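Local coordinates for L-lactate dehydrogenase (Trichomonas vaginalis, PDB 4UUN), which probably catalyses the NAD-dependent interconversion of lactate and pyruvate, although by family it belongs with the malate dehydrogenases, at residues 8-13 against 83-88; 128-133 against 184-189; 155-160 against 242-247. One frame throughout, in Å; residues are numbered along the deposited sequence. Where two conformers were deposited one is given.

Contact 1 of 3, residues 8-13 against 83-88. With NAI (1,4-dihydronicotinamide adenine dinucleotide), chain D.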
# COMPACT_ATOMS: atom_id res chain seq x y z
N LEU B 8 14.81 4.33 7.53
CA LEU B 8 15.00 5.41 6.55
C LEU B 8 14.43 5.04 5.18
O LEU B 8 14.66 3.93 4.68
CB LEU B 8 16.50 5.72 6.38
CG LEU B 8 16.89 6.65 5.22
CD1 LEU B 8 16.32 8.06 5.39
CD2 LEU B 8 18.41 6.71 5.10
N ILE B 9 13.71 5.98 4.57
CA ILE B 9 13.32 5.92 3.17
C ILE B 9 13.81 7.19 2.47
O ILE B 9 13.38 8.30 2.83
CB ILE B 9 11.78 5.83 3.02
CG1 ILE B 9 11.21 4.62 3.77
CG2 ILE B 9 11.38 5.74 1.54
CD1 ILE B 9 9.68 4.65 3.90
N THR B 10 14.68 7.05 1.47
CA THR B 10 15.12 8.18 0.66
C THR B 10 14.17 8.34 -0.52
O THR B 10 13.46 7.40 -0.87
CB THR B 10 16.56 8.01 0.11
OG1 THR B 10 16.60 6.93 -0.82
CG2 THR B 10 17.56 7.78 1.23
N GLY B 11 14.18 9.52 -1.13
CA GLY B 11 13.20 9.84 -2.16
C GLY B 11 11.78 9.61 -1.64
O GLY B 11 10.89 9.19 -2.37
N ALA B 12 11.59 9.90 -0.36
CA ALA B 12 10.37 9.51 0.35
C ALA B 12 9.08 10.09 -0.23
O ALA B 12 8.02 9.53 -0.02
CB ALA B 12 10.48 9.87 1.84
N ALA B 13 9.18 11.20 -0.96
CA ALA B 13 7.98 11.86 -1.48
C ALA B 13 7.51 11.34 -2.84
O ALA B 13 6.50 11.80 -3.36
CB ALA B 13 8.20 13.36 -1.55
N ALA B 83 17.49 0.82 5.98
CA ALA B 83 17.28 1.88 5.01
C ALA B 83 16.83 1.33 3.67
O ALA B 83 17.33 0.30 3.19
CB ALA B 83 18.55 2.69 4.82
N PHE B 84 15.87 2.04 3.07
CA PHE B 84 15.42 1.78 1.71
C PHE B 84 15.94 2.93 0.85
O PHE B 84 15.38 4.03 0.88
CB PHE B 84 13.89 1.70 1.66
CG PHE B 84 13.30 0.54 2.42
CD1 PHE B 84 13.07 0.63 3.79
CD2 PHE B 84 12.95 -0.63 1.77
CE1 PHE B 84 12.53 -0.44 4.48
CE2 PHE B 84 12.41 -1.70 2.45
CZ PHE B 84 12.20 -1.60 3.81
N LEU B 85 17.03 2.69 0.13
CA LEU B 85 17.63 3.72 -0.70
C LEU B 85 16.96 3.73 -2.07
O LEU B 85 17.44 3.10 -3.03
CB LEU B 85 19.14 3.52 -0.84
CG LEU B 85 19.93 3.45 0.47
CD1 LEU B 85 21.43 3.39 0.17
CD2 LEU B 85 19.63 4.64 1.38
N VAL B 86 15.86 4.47 -2.15
CA VAL B 86 15.02 4.52 -3.34
C VAL B 86 15.47 5.62 -4.30
O VAL B 86 15.45 5.44 -5.51
CB VAL B 86 13.55 4.76 -2.93
CG1 VAL B 86 12.66 4.90 -4.14
CG2 VAL B 86 13.07 3.63 -2.02
N ALA B 87 15.88 6.75 -3.75
CA ALA B 87 16.28 7.89 -4.57
C ALA B 87 17.50 7.58 -5.44
O ALA B 87 18.43 6.93 -4.99
CB ALA B 87 16.58 9.08 -3.68
N SER B 88 17.47 8.09 -6.67
CA SER B 88 18.62 8.06 -7.56
C SER B 88 18.46 9.17 -8.59
O SER B 88 17.40 9.79 -8.68
CB SER B 88 18.70 6.71 -8.27
OG SER B 88 17.54 6.51 -9.06
PA NAI D . 9.63 9.21 -8.35
O1A NAI D . 10.22 10.10 -9.42
O2A NAI D . 8.14 9.14 -8.15
O5B NAI D . 10.31 9.61 -6.93
C5B NAI D . 11.71 9.70 -6.73
C4B NAI D . 11.97 10.58 -5.52
O4B NAI D . 13.38 10.68 -5.24
C3B NAI D . 11.47 12.01 -5.71
O3B NAI D . 10.60 12.34 -4.62
C2B NAI D . 12.71 12.88 -5.73
O2B NAI D . 12.51 14.19 -5.20
C1B NAI D . 13.64 12.04 -4.87
N9A NAI D . 15.09 12.35 -4.98
C8A NAI D . 15.81 12.66 -6.08
N7A NAI D . 17.12 12.86 -5.74
C5A NAI D . 17.24 12.66 -4.41
C6A NAI D . 18.32 12.71 -3.40
N6A NAI D . 19.60 13.01 -3.75
N1A NAI D . 18.00 12.43 -2.11
C2A NAI D . 16.73 12.13 -1.73
N3A NAI D . 15.70 12.08 -2.59
C4A NAI D . 15.89 12.34 -3.91
O3 NAI D . 10.18 7.72 -8.60
PN NAI D . 9.73 6.25 -8.09
O1N NAI D . 8.67 5.72 -9.04
O2N NAI D . 9.46 6.33 -6.61
O5D NAI D . 11.07 5.40 -8.34
C5D NAI D . 12.26 5.80 -7.66
C4D NAI D . 13.44 4.97 -8.13
O4D NAI D . 13.29 3.57 -7.86
C3D NAI D . 13.66 5.07 -9.63
O3D NAI D . 14.41 6.26 -9.95
C2D NAI D . 14.39 3.79 -9.95
O2D NAI D . 15.79 4.06 -9.97
C1D NAI D . 14.08 2.83 -8.80
N1N NAI D . 13.41 1.57 -9.21
C2N NAI D . 13.99 0.43 -8.84
C3N NAI D . 13.48 -0.83 -9.14
C7N NAI D . 14.17 -2.11 -8.69
O7N NAI D . 13.63 -3.20 -8.54
N7N NAI D . 15.49 -2.07 -8.40
C4N NAI D . 12.19 -0.94 -9.92
C5N NAI D . 11.65 0.37 -10.27
C6N NAI D . 12.27 1.57 -9.90
O HOH W 1 18.87 6.68 -2.14
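The hydroxyl of T10 sits in a hollow of residues 83-88, just where that chain leaves its strand and bends through an inverse gamma turn centred on L85. A87 N points at T10 OG1 from 3.0 Å with an N-H...O angle of 162°, and V86 N adds a weak bond to the same oxygen. T10 OG1 lies between its own backbone N and carbonyl carbon (chi1 66°), which aims it into the bend and brings CG2 to 3.8 Å from L85 CD2. Upstream the segments are parallel neighbours in the middle of a Rossmann sheet, joined by F84 N to L8 O (2.8 Å) and T10 N to F84 O (3.2 Å). On one face L8 CB rests against A83 CB at 4.0 Å; on the other, I9 and F84 lie under helix 15-25, and the F84 ring turns its edge to L8 O. Beyond the strands the methyl of A87 is the bump: it projects to 3.5 Å from G11 N, beside a glycine whose missing side chain lets G11 CA come within 3.2 Å of the ribose oxygen O4B of NADH. The same methyl touches the adenine, while V86 CG1 packs against C5D of the other ribose. G11 opens the glycine-rich dinucleotide loop. A water between T10 OG1 and A87 O, donating to the latter, completes the polar cluster. With one good and one weak N-H bond on its buried hydroxyl, T10 probably helps to fix the turn that sets V86 and A87 against the cofactor.

Contact 2 of 3, residues 128-133 against 184-189. With NAI (1,4-dihydronicotinamide adenine dinucleotide), chain D.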
# COMPACT_ATOMS: atom_id res chain seq x y z
N ILE B 128 17.83 0.28 -3.93
CA ILE B 128 16.75 0.11 -4.88
C ILE B 128 16.94 1.01 -6.09
O ILE B 128 16.79 0.57 -7.21
CB ILE B 128 15.39 0.40 -4.19
CG1 ILE B 128 15.13 -0.64 -3.10
CG2 ILE B 128 14.26 0.41 -5.20
CD1 ILE B 128 13.98 -0.30 -2.15
N GLY B 129 17.31 2.27 -5.87
CA GLY B 129 17.59 3.19 -6.96
C GLY B 129 18.61 2.67 -7.98
O GLY B 129 19.64 2.11 -7.61
N ASN B 130 18.32 2.89 -9.26
CA ASN B 130 19.18 2.36 -10.30
C ASN B 130 20.34 3.27 -10.68
O ASN B 130 20.26 4.49 -10.54
CB ASN B 130 18.36 1.95 -11.52
CG ASN B 130 17.68 0.60 -11.32
OD1 ASN B 130 18.32 -0.37 -10.90
ND2 ASN B 130 16.39 0.54 -11.60
N PRO B 131 21.45 2.67 -11.13
CA PRO B 131 21.74 1.24 -11.30
C PRO B 131 22.07 0.60 -9.95
O PRO B 131 23.11 0.91 -9.37
CB PRO B 131 22.94 1.24 -12.25
CG PRO B 131 23.64 2.53 -11.96
CD PRO B 131 22.59 3.51 -11.55
N ASP B 132 21.20 -0.27 -9.46
CA ASP B 132 21.26 -0.63 -8.04
C ASP B 132 22.49 -1.45 -7.61
O ASP B 132 23.10 -1.13 -6.59
CB ASP B 132 19.95 -1.27 -7.55
CG ASP B 132 19.56 -2.51 -8.32
OD1 ASP B 132 20.09 -2.76 -9.43
OD2 ASP B 132 18.72 -3.25 -7.80
N ASN B 133 22.86 -2.48 -8.36
CA ASN B 133 24.07 -3.25 -8.01
C ASN B 133 25.27 -2.32 -7.85
O ASN B 133 26.03 -2.41 -6.88
CB ASN B 133 24.42 -4.30 -9.08
CG ASN B 133 23.33 -5.34 -9.25
OD1 ASN B 133 22.20 -5.01 -9.59
ND2 ASN B 133 23.68 -6.60 -9.05
N GLY B 184 23.04 -12.08 -11.11
CA GLY B 184 23.94 -11.09 -11.66
C GLY B 184 23.48 -9.65 -11.55
O GLY B 184 23.00 -9.20 -10.50
N ASN B 185 23.64 -8.91 -12.65
CA ASN B 185 23.31 -7.49 -12.69
C ASN B 185 21.86 -7.32 -13.06
O ASN B 185 21.25 -8.22 -13.61
CB ASN B 185 24.17 -6.80 -13.75
CG ASN B 185 24.20 -5.29 -13.60
OD1 ASN B 185 23.68 -4.73 -12.63
ND2 ASN B 185 24.80 -4.61 -14.57
N HIS B 186 21.30 -6.16 -12.76
CA HIS B 186 20.11 -5.71 -13.46
C HIS B 186 20.46 -5.32 -14.88
O HIS B 186 21.61 -5.45 -15.32
CB HIS B 186 19.48 -4.53 -12.73
CG HIS B 186 18.35 -4.91 -11.84
ND1 HIS B 186 18.06 -4.24 -10.67
CD2 HIS B 186 17.42 -5.89 -11.95
CE1 HIS B 186 17.01 -4.79 -10.10
NE2 HIS B 186 16.60 -5.80 -10.85
N GLY B 187 19.47 -4.83 -15.61
CA GLY B 187 19.71 -4.37 -16.95
C GLY B 187 19.79 -5.53 -17.90
O GLY B 187 19.35 -6.64 -17.59
N GLU B 188 20.38 -5.27 -19.06
CA GLU B 188 20.37 -6.21 -20.16
C GLU B 188 21.09 -7.52 -19.88
O GLU B 188 20.76 -8.54 -20.48
CB GLU B 188 20.99 -5.54 -21.39
CG GLU B 188 20.25 -4.27 -21.81
CD GLU B 188 20.79 -3.67 -23.09
OE1 GLU B 188 21.80 -4.19 -23.61
OE2 GLU B 188 20.20 -2.68 -23.58
N SER B 189 22.07 -7.51 -18.98
CA SER B 189 22.86 -8.72 -18.74
C SER B 189 22.27 -9.64 -17.67
O SER B 189 22.83 -10.70 -17.38
CB SER B 189 24.31 -8.36 -18.37
OG SER B 189 24.44 -7.97 -17.02
PA NAI D . 9.63 9.21 -8.35
O1A NAI D . 10.22 10.10 -9.42
O2A NAI D . 8.14 9.14 -8.15
O5B NAI D . 10.31 9.61 -6.93
C5B NAI D . 11.71 9.70 -6.73
C4B NAI D . 11.97 10.58 -5.52
O4B NAI D . 13.38 10.68 -5.24
C3B NAI D . 11.47 12.01 -5.71
O3B NAI D . 10.60 12.34 -4.62
C2B NAI D . 12.71 12.88 -5.73
O2B NAI D . 12.51 14.19 -5.20
C1B NAI D . 13.64 12.04 -4.87
N9A NAI D . 15.09 12.35 -4.98
C8A NAI D . 15.81 12.66 -6.08
N7A NAI D . 17.12 12.86 -5.74
C5A NAI D . 17.24 12.66 -4.41
C6A NAI D . 18.32 12.71 -3.40
N6A NAI D . 19.60 13.01 -3.75
N1A NAI D . 18.00 12.43 -2.11
C2A NAI D . 16.73 12.13 -1.73
N3A NAI D . 15.70 12.08 -2.59
C4A NAI D . 15.89 12.34 -3.91
O3 NAI D . 10.18 7.72 -8.60
PN NAI D . 9.73 6.25 -8.09
O1N NAI D . 8.67 5.72 -9.04
O2N NAI D . 9.46 6.33 -6.61
O5D NAI D . 11.07 5.40 -8.34
C5D NAI D . 12.26 5.80 -7.66
C4D NAI D . 13.44 4.97 -8.13
O4D NAI D . 13.29 3.57 -7.86
C3D NAI D . 13.66 5.07 -9.63
O3D NAI D . 14.41 6.26 -9.95
C2D NAI D . 14.39 3.79 -9.95
O2D NAI D . 15.79 4.06 -9.97
C1D NAI D . 14.08 2.83 -8.80
N1N NAI D . 13.41 1.57 -9.21
C2N NAI D . 13.99 0.43 -8.84
C3N NAI D . 13.48 -0.83 -9.14
C7N NAI D . 14.17 -2.11 -8.69
O7N NAI D . 13.63 -3.20 -8.54
N7N NAI D . 15.49 -2.07 -8.40
C4N NAI D . 12.19 -0.94 -9.92
C5N NAI D . 11.65 0.37 -10.27
C6N NAI D . 12.27 1.57 -9.90
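The imidazole-carboxylate hydrogen bond runs from H186 ND1 to D132 OD1, 2.8 Å. D132 CG stands between its backbone N and carbonyl carbon (chi1 58°), which goes with its carboxylate reaching H186. The carboxylate and imidazole planes run nearly parallel (10° apart) but do not coincide: ND1 meets the syn side of OD1 from 28° out of the carboxylate plane. NE2 faces D158 OD1, probably as a hydrogen bond, so the ring lies between two aspartates, which would limit its rotation. Weaker bonds come from the N133 amide: OD1 accepts from H186 N at a long 3.5 Å, and ND2 reaches G184 O at 3.1 Å while also bonding V284 O. H186 is the predicted proton acceptor, and its pairing with D158 is consistent with the His-Asp pair of the lactate/malate dehydrogenase superfamily; the contact lies where the loop after the fifth Rossmann strand faces the catalytic domain. Bonds to NADH form the third group. N130 N donates to the ribose hydroxyl O2D at 2.9 Å, and the carboxamide N7N donates to I128 O at 3.2 Å. Packing brings H186 CE1 to 3.5 Å from N7N.

Contact 3 of 3, residues 155-160 against 242-247. With NAI (1,4-dihydronicotinamide adenine dinucleotide), chain D.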
# COMPACT_ATOMS: atom_id res chain seq x y z
N SER B 155 16.61 -7.42 -6.27
CA SER B 155 16.34 -8.13 -7.52
C SER B 155 15.03 -8.93 -7.47
O SER B 155 14.66 -9.60 -8.45
CB SER B 155 17.51 -9.05 -7.86
OG SER B 155 17.80 -9.92 -6.79
N MET B 156 14.31 -8.82 -6.36
CA MET B 156 13.10 -9.61 -6.17
C MET B 156 11.93 -9.21 -7.09
O MET B 156 11.05 -10.03 -7.35
CB MET B 156 12.65 -9.56 -4.69
CG MET B 156 13.21 -10.70 -3.81
SD MET B 156 12.91 -12.38 -4.43
CE MET B 156 11.12 -12.44 -4.35
N LEU B 157 11.91 -7.97 -7.57
CA LEU B 157 10.87 -7.56 -8.51
C LEU B 157 10.94 -8.44 -9.74
O LEU B 157 9.94 -8.96 -10.22
CB LEU B 157 11.02 -6.09 -8.91
CG LEU B 157 10.07 -5.56 -9.99
CD1 LEU B 157 8.60 -5.84 -9.67
CD2 LEU B 157 10.29 -4.06 -10.18
N ASP B 158 12.16 -8.63 -10.24
CA ASP B 158 12.37 -9.43 -11.43
C ASP B 158 12.04 -10.90 -11.17
O ASP B 158 11.47 -11.56 -12.04
CB ASP B 158 13.81 -9.27 -11.91
CG ASP B 158 14.22 -7.82 -12.02
OD1 ASP B 158 14.64 -7.24 -10.99
OD2 ASP B 158 14.11 -7.26 -13.13
N GLN B 159 12.38 -11.40 -9.99
CA GLN B 159 12.03 -12.78 -9.64
C GLN B 159 10.52 -12.96 -9.58
O GLN B 159 9.99 -13.97 -10.06
CB GLN B 159 12.65 -13.20 -8.30
CG GLN B 159 12.19 -14.61 -7.85
CD GLN B 159 12.93 -15.13 -6.63
OE1 GLN B 159 14.15 -15.06 -6.56
NE2 GLN B 159 12.18 -15.68 -5.67
N ASN B 160 9.82 -12.00 -9.00
CA ASN B 160 8.37 -12.09 -8.92
C ASN B 160 7.74 -12.04 -10.32
O ASN B 160 6.81 -12.79 -10.61
CB ASN B 160 7.79 -11.02 -7.99
CG ASN B 160 8.09 -11.29 -6.52
OD1 ASN B 160 8.24 -12.43 -6.11
ND2 ASN B 160 8.16 -10.23 -5.72
N ALA B 242 3.72 0.15 -6.90
CA ALA B 242 3.28 -0.86 -5.94
C ALA B 242 4.12 -2.13 -6.00
O ALA B 242 4.47 -2.69 -4.96
CB ALA B 242 1.80 -1.18 -6.16
N SER B 243 4.49 -2.58 -7.20
CA SER B 243 5.19 -3.86 -7.32
C SER B 243 6.67 -3.82 -6.87
O SER B 243 7.14 -4.76 -6.24
CB SER B 243 5.02 -4.48 -8.73
OG SER B 243 5.39 -3.60 -9.77
N PRO B 244 7.39 -2.72 -7.16
CA PRO B 244 8.72 -2.67 -6.52
C PRO B 244 8.64 -2.50 -5.00
O PRO B 244 9.51 -3.00 -4.29
CB PRO B 244 9.40 -1.47 -7.19
CG PRO B 244 8.29 -0.69 -7.84
CD PRO B 244 7.22 -1.68 -8.18
N THR B 245 7.59 -1.85 -4.51
CA THR B 245 7.43 -1.67 -3.07
C THR B 245 7.21 -3.02 -2.40
O THR B 245 7.80 -3.32 -1.35
CB THR B 245 6.25 -0.71 -2.75
OG1 THR B 245 6.52 0.57 -3.33
CG2 THR B 245 6.07 -0.57 -1.24
N LYS B 246 6.36 -3.84 -3.01
CA LYS B 246 6.06 -5.18 -2.52
C LYS B 246 7.34 -5.99 -2.42
O LYS B 246 7.59 -6.67 -1.42
CB LYS B 246 5.06 -5.86 -3.47
CG LYS B 246 4.48 -7.18 -2.97
CD LYS B 246 5.34 -8.38 -3.33
CE LYS B 246 4.73 -9.67 -2.79
NZ LYS B 246 5.49 -10.87 -3.25
N ALA B 247 8.15 -5.92 -3.46
CA ALA B 247 9.40 -6.66 -3.51
C ALA B 247 10.39 -6.14 -2.46
O ALA B 247 11.10 -6.92 -1.82
CB ALA B 247 9.99 -6.56 -4.91
PA NAI D . 9.63 9.21 -8.35
O1A NAI D . 10.22 10.10 -9.42
O2A NAI D . 8.14 9.14 -8.15
O5B NAI D . 10.31 9.61 -6.93
C5B NAI D . 11.71 9.70 -6.73
C4B NAI D . 11.97 10.58 -5.52
O4B NAI D . 13.38 10.68 -5.24
C3B NAI D . 11.47 12.01 -5.71
O3B NAI D . 10.60 12.34 -4.62
C2B NAI D . 12.71 12.88 -5.73
O2B NAI D . 12.51 14.19 -5.20
C1B NAI D . 13.64 12.04 -4.87
N9A NAI D . 15.09 12.35 -4.98
C8A NAI D . 15.81 12.66 -6.08
N7A NAI D . 17.12 12.86 -5.74
C5A NAI D . 17.24 12.66 -4.41
C6A NAI D . 18.32 12.71 -3.40
N6A NAI D . 19.60 13.01 -3.75
N1A NAI D . 18.00 12.43 -2.11
C2A NAI D . 16.73 12.13 -1.73
N3A NAI D . 15.70 12.08 -2.59
C4A NAI D . 15.89 12.34 -3.91
O3 NAI D . 10.18 7.72 -8.60
PN NAI D . 9.73 6.25 -8.09
O1N NAI D . 8.67 5.72 -9.04
O2N NAI D . 9.46 6.33 -6.61
O5D NAI D . 11.07 5.40 -8.34
C5D NAI D . 12.26 5.80 -7.66
C4D NAI D . 13.44 4.97 -8.13
O4D NAI D . 13.29 3.57 -7.86
C3D NAI D . 13.66 5.07 -9.63
O3D NAI D . 14.41 6.26 -9.95
C2D NAI D . 14.39 3.79 -9.95
O2D NAI D . 15.79 4.06 -9.97
C1D NAI D . 14.08 2.83 -8.80
N1N NAI D . 13.41 1.57 -9.21
C2N NAI D . 13.99 0.43 -8.84
C3N NAI D . 13.48 -0.83 -9.14
C7N NAI D . 14.17 -2.11 -8.69
O7N NAI D . 13.63 -3.20 -8.54
N7N NAI D . 15.49 -2.07 -8.40
C4N NAI D . 12.19 -0.94 -9.92
C5N NAI D . 11.65 0.37 -10.27
C6N NAI D . 12.27 1.57 -9.90
O HOH W 2 7.17 -7.64 -6.90
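N160 ND2 is gripped by two acceptors: a water at 3.0 Å, which in turn donates to S243 O, and OE1 of Q250, one turn farther along the partner helix. K246 NZ bonds the same Q250 oxygen and comes within 3.7 Å of N160 ND2 without bonding it, its main partner being the carbonyl of C59 of the second subunit. S243 OG likewise reaches outward, to E55 of that subunit. Next to this polar group the helices 156-170 and 242-257 cross steeply, at 108° between the short segments, and A247 is small enough to let them close in. Its methyl lies 3.6 Å from L157 N and 4.0 Å from M156 CB, wedged against the first turn of the other helix. L157 covers the flank. CG anti to the backbone N (chi1 175°) carries the fork toward the partner helix, where CD1 rests 3.9 Å from S243 OG and CD2 4.1 Å from P244 CB. Both partners of that last pair also touch the dihydronicotinamide: L157 CD2 is 3.7 Å and P244 CB 3.9 Å from C4N, the carbon that gives up hydride in such dehydrogenases. The contact thus joins two helices of the catalytic domain, polar toward the dimer partner and apolar toward the cofactor, and it sets hydrocarbon rather than hydrogen-bonding groups beside the reactive carbon.

From the N terminus, contact 1 comes first, closing a loop of 69 residues that makes up the first half of the nucleotide-binding domain and binding its first strand to the fourth. It is complete before the others begin, yet contact 2 touches it directly, L85 O probably taking hydrogen bonds from I128 N and G129 N. Contacts 2 and 3 cross: 155-160 falls inside the 50-residue span that contact 2 closes, and 242-247 lies beyond it. Contact 2 joins the nucleotide-binding half to the catalytic half, whereas contact 3 closes 81 residues within the latter. Their centres are 13 Å apart, and all three touch the one NADH.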